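Local coordinates for esterase YbfF (Escherichia coli, PDB 3BF7), which probably hydrolyses ester or thioester substrates, as an alpha/beta-hydrolase-fold esterase with a helical cap, at residues A[122-125]-A[126-129]; A[172-175]-A[176-179]; A[212-215]-A[216-220]. The protein carries 1 engineered substitution. All coordinates share one frame; numbering follows the deposited sequence.

Interaction 1: residues A[122-125]-A[126-129]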
# COMPACT_ATOMS: atom_id res chain seq x y z
N ARG A 122 17.69 -2.27 5.53
CA ARG A 122 17.31 -3.22 4.50
C ARG A 122 16.48 -4.24 5.26
O ARG A 122 16.96 -4.87 6.20
CB ARG A 122 18.54 -3.88 3.86
CG ARG A 122 19.37 -2.93 3.01
CD ARG A 122 20.32 -3.68 2.10
NE ARG A 122 19.62 -4.38 1.02
CZ ARG A 122 19.25 -3.82 -0.13
NH1 ARG A 122 19.51 -2.54 -0.37
NH2 ARG A 122 18.63 -4.55 -1.05
N ARG A 123 15.22 -4.38 4.86
CA ARG A 123 14.29 -5.29 5.53
C ARG A 123 13.75 -6.41 4.65
O ARG A 123 12.90 -7.18 5.10
CB ARG A 123 13.08 -4.51 6.07
CG ARG A 123 13.23 -3.97 7.48
CD ARG A 123 11.89 -3.56 8.05
NE ARG A 123 11.36 -2.34 7.43
CZ ARG A 123 11.11 -1.22 8.11
NH1 ARG A 123 11.34 -1.17 9.41
NH2 ARG A 123 10.62 -0.16 7.48
N HIS A 124 14.23 -6.51 3.42
CA HIS A 124 13.71 -7.52 2.51
C HIS A 124 14.74 -8.39 1.81
O HIS A 124 14.42 -9.05 0.83
CB HIS A 124 12.85 -6.85 1.43
CG HIS A 124 11.66 -6.12 1.97
ND1 HIS A 124 11.74 -4.88 2.57
CD2 HIS A 124 10.35 -6.49 2.04
CE1 HIS A 124 10.54 -4.51 2.98
NE2 HIS A 124 9.68 -5.47 2.67
N ASP A 125 15.98 -8.42 2.30
CA ASP A 125 16.98 -9.22 1.62
C ASP A 125 16.65 -10.70 1.52
O ASP A 125 16.88 -11.31 0.48
CB ASP A 125 18.35 -9.05 2.28
CG ASP A 125 18.98 -7.70 1.98
OD1 ASP A 125 18.40 -6.91 1.20
OD2 ASP A 125 20.07 -7.44 2.53
N GLU A 126 16.10 -11.28 2.58
CA GLU A 126 15.75 -12.69 2.56
C GLU A 126 14.57 -12.94 1.63
O GLU A 126 14.48 -13.98 0.98
CB GLU A 126 15.47 -13.17 3.98
CG GLU A 126 16.69 -13.01 4.87
CD GLU A 126 16.40 -13.25 6.33
OE1 GLU A 126 16.40 -14.42 6.75
OE2 GLU A 126 16.16 -12.26 7.05
N ILE A 127 13.65 -11.97 1.56
CA ILE A 127 12.51 -12.08 0.67
C ILE A 127 13.02 -12.04 -0.78
O ILE A 127 12.60 -12.85 -1.61
CB ILE A 127 11.49 -10.94 0.94
CG1 ILE A 127 10.70 -11.27 2.22
CG2 ILE A 127 10.55 -10.76 -0.25
CD1 ILE A 127 9.82 -10.14 2.71
N PHE A 128 13.94 -11.13 -1.08
CA PHE A 128 14.51 -11.07 -2.43
C PHE A 128 15.23 -12.38 -2.75
O PHE A 128 15.16 -12.88 -3.87
CB PHE A 128 15.49 -9.90 -2.55
CG PHE A 128 14.86 -8.59 -2.94
CD1 PHE A 128 14.38 -8.39 -4.24
CD2 PHE A 128 14.78 -7.54 -2.03
CE1 PHE A 128 13.83 -7.16 -4.62
CE2 PHE A 128 14.23 -6.31 -2.40
CZ PHE A 128 13.76 -6.12 -3.69
N ALA A 129 15.93 -12.93 -1.76
CA ALA A 129 16.65 -14.19 -1.96
C ALA A 129 15.68 -15.32 -2.28
O ALA A 129 15.94 -16.16 -3.14
CB ALA A 129 17.47 -14.53 -0.71
O HOH W 1 13.25 -10.30 4.08
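The carbonyls of His124, at the N-cap position, and Asp125, the first helical residue, accept the first i to i+4 bonds of helix 125-136. Phe128 N donates to His124 O at 2.9 Å. Ala129 N reaches Asp125 O at 2.9 Å. Water 1 accepts from Ile127 N at 3.0 Å and donates to Arg123 O. It thus serves a backbone N-H of the first turn. The position of this helix is consistent with membership of the helical cap of this alpha/beta hydrolase. Among the van der Waals contacts, His124 and Ile127 lie side by side, with CD2 of His124 3.7 Å from CD1 of Ile127. Phe128 CG lies anti to the carbonyl carbon (chi1 -88°), beside its own N. This brings Phe128 CD2 to 4.0 Å from His124 CB. The Phe128 ring also meets Phe26 and Trp179 edge-to-face. With an alanine at Phe128, Trp179 and Phe26 would probably each lose one edge-to-face neighbour and a gap would open beside His124 CB. The imidazole is held from outside, by a hydrogen bond between ND1 and Tyr182 OH. The charged contact is a salt bridge. Arg122 NE donates to Asp125 OD1 at 2.8 Å, on its syn lone pair, with the carboxylate at the guanidinium edge.

Interaction 2: residues A[172-175]-A[176-179]; sequences RFNV and PVLW
The backbone turns from loop into helix at Asn174, where Leu178 N donates to Asn174 O at 3.0 Å. Trp179 N does the same to Val175 O. Asn174 is the N-cap residue of helix 175-180. It is also the centre of an inverse gamma turn, closed by a weak bond from Val175 N to Phe173 O. The segment follows strand 170-171 of a small antiparallel hairpin. The Asn174 side chain has CG anti to its own N (chi1 -167°). This turns the amide toward the first turn of the helix, where it crosses the Val177 side chain obliquely. There ND2 lies 3.2 Å from Val177 CG2, while OD1 lies 3.5 Å from Pro176 CD. Pro176 has no N-H to give, which suits a first-turn position. On the buried side, Phe173 CB packs on Leu178 CD1 at 3.8 Å. The Phe173 ring has Val175 CG2 at its edge, in plane, and meets Phe26 edge-to-face. Phe173 and Val175 both touch Ile131, so the turn is packed against helix 125-136. Leu178 CG sits 3.3 Å from Asn174 O, the same oxygen that accepts from Leu178 N.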
# COMPACT_ATOMS: atom_id res chain seq x y z
N ARG A 172 4.74 -11.38 -10.83
CA ARG A 172 4.01 -10.25 -11.41
C ARG A 172 4.78 -8.95 -11.20
O ARG A 172 4.71 -8.05 -12.04
CB ARG A 172 2.61 -10.15 -10.79
CG ARG A 172 1.60 -11.15 -11.37
CD ARG A 172 1.20 -10.73 -12.78
NE ARG A 172 0.53 -11.78 -13.55
CZ ARG A 172 -0.79 -11.99 -13.56
NH1 ARG A 172 -1.60 -11.24 -12.84
NH2 ARG A 172 -1.29 -12.94 -14.34
N PHE A 173 5.49 -8.84 -10.08
CA PHE A 173 6.25 -7.62 -9.83
C PHE A 173 7.61 -7.64 -10.53
O PHE A 173 8.15 -8.70 -10.86
CB PHE A 173 6.39 -7.35 -8.31
CG PHE A 173 6.67 -8.57 -7.48
CD1 PHE A 173 7.86 -9.27 -7.60
CD2 PHE A 173 5.74 -9.00 -6.53
CE1 PHE A 173 8.13 -10.38 -6.80
CE2 PHE A 173 6.00 -10.10 -5.72
CZ PHE A 173 7.20 -10.79 -5.85
N ASN A 174 8.14 -6.44 -10.77
CA ASN A 174 9.40 -6.23 -11.48
C ASN A 174 10.58 -6.33 -10.52
O ASN A 174 11.06 -5.32 -10.01
CB ASN A 174 9.36 -4.85 -12.13
CG ASN A 174 10.45 -4.64 -13.15
OD1 ASN A 174 11.39 -5.43 -13.25
ND2 ASN A 174 10.34 -3.56 -13.91
N VAL A 175 11.06 -7.55 -10.29
CA VAL A 175 12.13 -7.77 -9.34
C VAL A 175 13.41 -6.95 -9.50
O VAL A 175 13.87 -6.33 -8.54
CB VAL A 175 12.49 -9.28 -9.26
CG1 VAL A 175 13.53 -9.52 -8.18
CG2 VAL A 175 11.23 -10.09 -8.97
N PRO A 176 14.00 -6.91 -10.71
CA PRO A 176 15.23 -6.12 -10.87
C PRO A 176 15.08 -4.64 -10.50
O PRO A 176 15.98 -4.04 -9.92
CB PRO A 176 15.57 -6.31 -12.34
CG PRO A 176 15.04 -7.67 -12.64
CD PRO A 176 13.69 -7.65 -11.94
N VAL A 177 13.93 -4.06 -10.84
CA VAL A 177 13.69 -2.65 -10.55
C VAL A 177 13.42 -2.43 -9.06
O VAL A 177 13.90 -1.46 -8.48
CB VAL A 177 12.53 -2.10 -11.39
CG1 VAL A 177 12.16 -0.70 -10.93
CG2 VAL A 177 12.94 -2.07 -12.86
N LEU A 178 12.66 -3.33 -8.44
CA LEU A 178 12.38 -3.17 -7.02
C LEU A 178 13.68 -3.30 -6.22
O LEU A 178 13.83 -2.67 -5.17
CB LEU A 178 11.35 -4.21 -6.55
CG LEU A 178 9.97 -4.04 -7.22
CD1 LEU A 178 9.01 -5.07 -6.65
CD2 LEU A 178 9.44 -2.63 -6.99
N TRP A 179 14.61 -4.10 -6.72
CA TRP A 179 15.90 -4.25 -6.05
C TRP A 179 16.73 -2.99 -6.26
O TRP A 179 17.23 -2.39 -5.31
CB TRP A 179 16.66 -5.46 -6.61
CG TRP A 179 18.06 -5.58 -6.08
CD1 TRP A 179 19.20 -5.08 -6.64
CD2 TRP A 179 18.46 -6.22 -4.86
NE1 TRP A 179 20.29 -5.37 -5.85
CE2 TRP A 179 19.86 -6.06 -4.75
CE3 TRP A 179 17.77 -6.90 -3.85
CZ2 TRP A 179 20.58 -6.57 -3.66
CZ3 TRP A 179 18.49 -7.40 -2.78
CH2 TRP A 179 19.88 -7.23 -2.69

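Interaction 3: residues A[212-215]-A[216-220]; sequences QYRD and DLLAQ
Tyr213 O accepts from Leu217 N at 2.9 Å, just after Gln212, whose own carbonyl is linked to Asp216 by a water. Water 2 donates to Gln212 O and accepts from Asp216 N at 3.0 Å. Gln212 CG lies over the centre of one face of the Tyr213 ring. That ring leads away from the helix and meets Tyr119 edge-to-face. Arg214 O takes Leu218 N at 2.9 Å. The Arg214 side chain starts with CG anti to the backbone N (chi1 -168°) and runs extended to NE. The guanidinium therefore stands beside the next turn. Leu218 CD1 lies over one face of it, offset toward the rim and 3.5 Å from Arg214 NH1. Asp215 O accepts from Ala219 N at 3.0 Å. Further on, Gln220 NE2 donates to Asp216 O at 2.9 Å, almost straight at 178° but from above the carbonyl plane. The buried Gln220 amide also bonds Pro116 O through NE2, and Trp188 NE1 and Ile191 N through OE1. The backbone bonds from Leu217, Leu218 and Ala219 to Tyr213, Arg214 and Asp215 build helix 214-220, the crossover helix of the beta-alpha-beta unit between parallel strands 198-201 and 224-226.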
# COMPACT_ATOMS: atom_id res chain seq x y z
N GLN A 212 9.94 6.83 17.60
CA GLN A 212 11.07 7.53 17.00
C GLN A 212 10.76 8.22 15.68
O GLN A 212 11.55 9.02 15.19
CB GLN A 212 12.27 6.59 16.81
CG GLN A 212 12.12 5.52 15.75
CD GLN A 212 11.59 4.22 16.31
OE1 GLN A 212 11.73 3.16 15.69
NE2 GLN A 212 10.98 4.29 17.49
N TYR A 213 9.59 7.93 15.10
CA TYR A 213 9.20 8.54 13.84
C TYR A 213 8.09 9.56 14.03
O TYR A 213 7.68 10.23 13.09
CB TYR A 213 8.70 7.47 12.86
CG TYR A 213 9.65 6.31 12.69
CD1 TYR A 213 10.96 6.51 12.26
CD2 TYR A 213 9.25 5.01 13.00
CE1 TYR A 213 11.85 5.44 12.14
CE2 TYR A 213 10.12 3.94 12.88
CZ TYR A 213 11.42 4.16 12.46
OH TYR A 213 12.31 3.11 12.36
N ARG A 214 7.62 9.70 15.27
CA ARG A 214 6.53 10.61 15.56
C ARG A 214 6.76 12.09 15.25
O ARG A 214 5.88 12.75 14.71
CB ARG A 214 6.10 10.45 17.03
CG ARG A 214 4.80 11.14 17.37
CD ARG A 214 4.18 10.53 18.62
NE ARG A 214 2.94 11.19 19.00
CZ ARG A 214 2.87 12.41 19.52
NH1 ARG A 214 3.97 13.11 19.73
NH2 ARG A 214 1.69 12.93 19.82
N ASP A 215 7.94 12.61 15.58
CA ASP A 215 8.21 14.02 15.30
C ASP A 215 8.09 14.30 13.81
O ASP A 215 7.44 15.26 13.40
CB ASP A 215 9.60 14.43 15.80
CG ASP A 215 9.71 14.44 17.31
OD1 ASP A 215 8.69 14.67 17.98
OD2 ASP A 215 10.83 14.23 17.83
N ASP A 216 8.72 13.46 13.00
CA ASP A 216 8.67 13.63 11.55
C ASP A 216 7.26 13.42 11.01
O ASP A 216 6.84 14.10 10.08
CB ASP A 216 9.62 12.65 10.86
CG ASP A 216 11.07 13.07 10.96
OD1 ASP A 216 11.94 12.31 10.48
OD2 ASP A 216 11.36 14.15 11.52
N LEU A 217 6.54 12.48 11.60
CA LEU A 217 5.18 12.22 11.15
C LEU A 217 4.31 13.46 11.37
O LEU A 217 3.60 13.89 10.46
CB LEU A 217 4.60 11.01 11.91
CG LEU A 217 3.27 10.45 11.40
CD1 LEU A 217 3.14 8.99 11.79
CD2 LEU A 217 2.13 11.27 11.96
N LEU A 218 4.38 14.04 12.56
CA LEU A 218 3.58 15.23 12.87
C LEU A 218 4.02 16.48 12.10
O LEU A 218 3.21 17.36 11.84
CB LEU A 218 3.62 15.51 14.37
CG LEU A 218 2.96 14.43 15.23
CD1 LEU A 218 3.17 14.75 16.70
CD2 LEU A 218 1.47 14.33 14.91
N ALA A 219 5.30 16.55 11.74
CA ALA A 219 5.79 17.70 11.00
C ALA A 219 5.17 17.74 9.60
O ALA A 219 4.99 18.80 9.01
CB ALA A 219 7.31 17.65 10.89
N GLN A 220 4.82 16.56 9.08
CA GLN A 220 4.23 16.46 7.75
C GLN A 220 2.72 16.29 7.79
O GLN A 220 2.02 16.70 6.86
CB GLN A 220 4.90 15.31 7.00
CG GLN A 220 6.39 15.58 6.80
CD GLN A 220 7.17 14.35 6.37
OE1 GLN A 220 7.45 14.17 5.18
NE2 GLN A 220 7.51 13.51 7.33
O HOH W 2 10.76 11.62 14.11

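How the interactions relate
The three contacts follow one another along the chain. Interactions 1 and 2 lie at helix N-termini, while interaction 3 spans a whole short helix. Interactions 1 and 2 have centres 12 Å apart and touch directly. They belong to helices 125-136 and 175-180, which probably form part of the helical cap. A cation-pi contact between Arg122 and Trp179 joins them. Interaction 3 is on helix 214-220, beside the edge of the main sheet. Its centre is 26 Å from that of interaction 1, though their nearest atoms come within about 5 Å without touching. From interaction 2 it is 30 Å between centres. This fits a hydrolase core with a helical cap, an arrangement that generates the substrate-binding crevice.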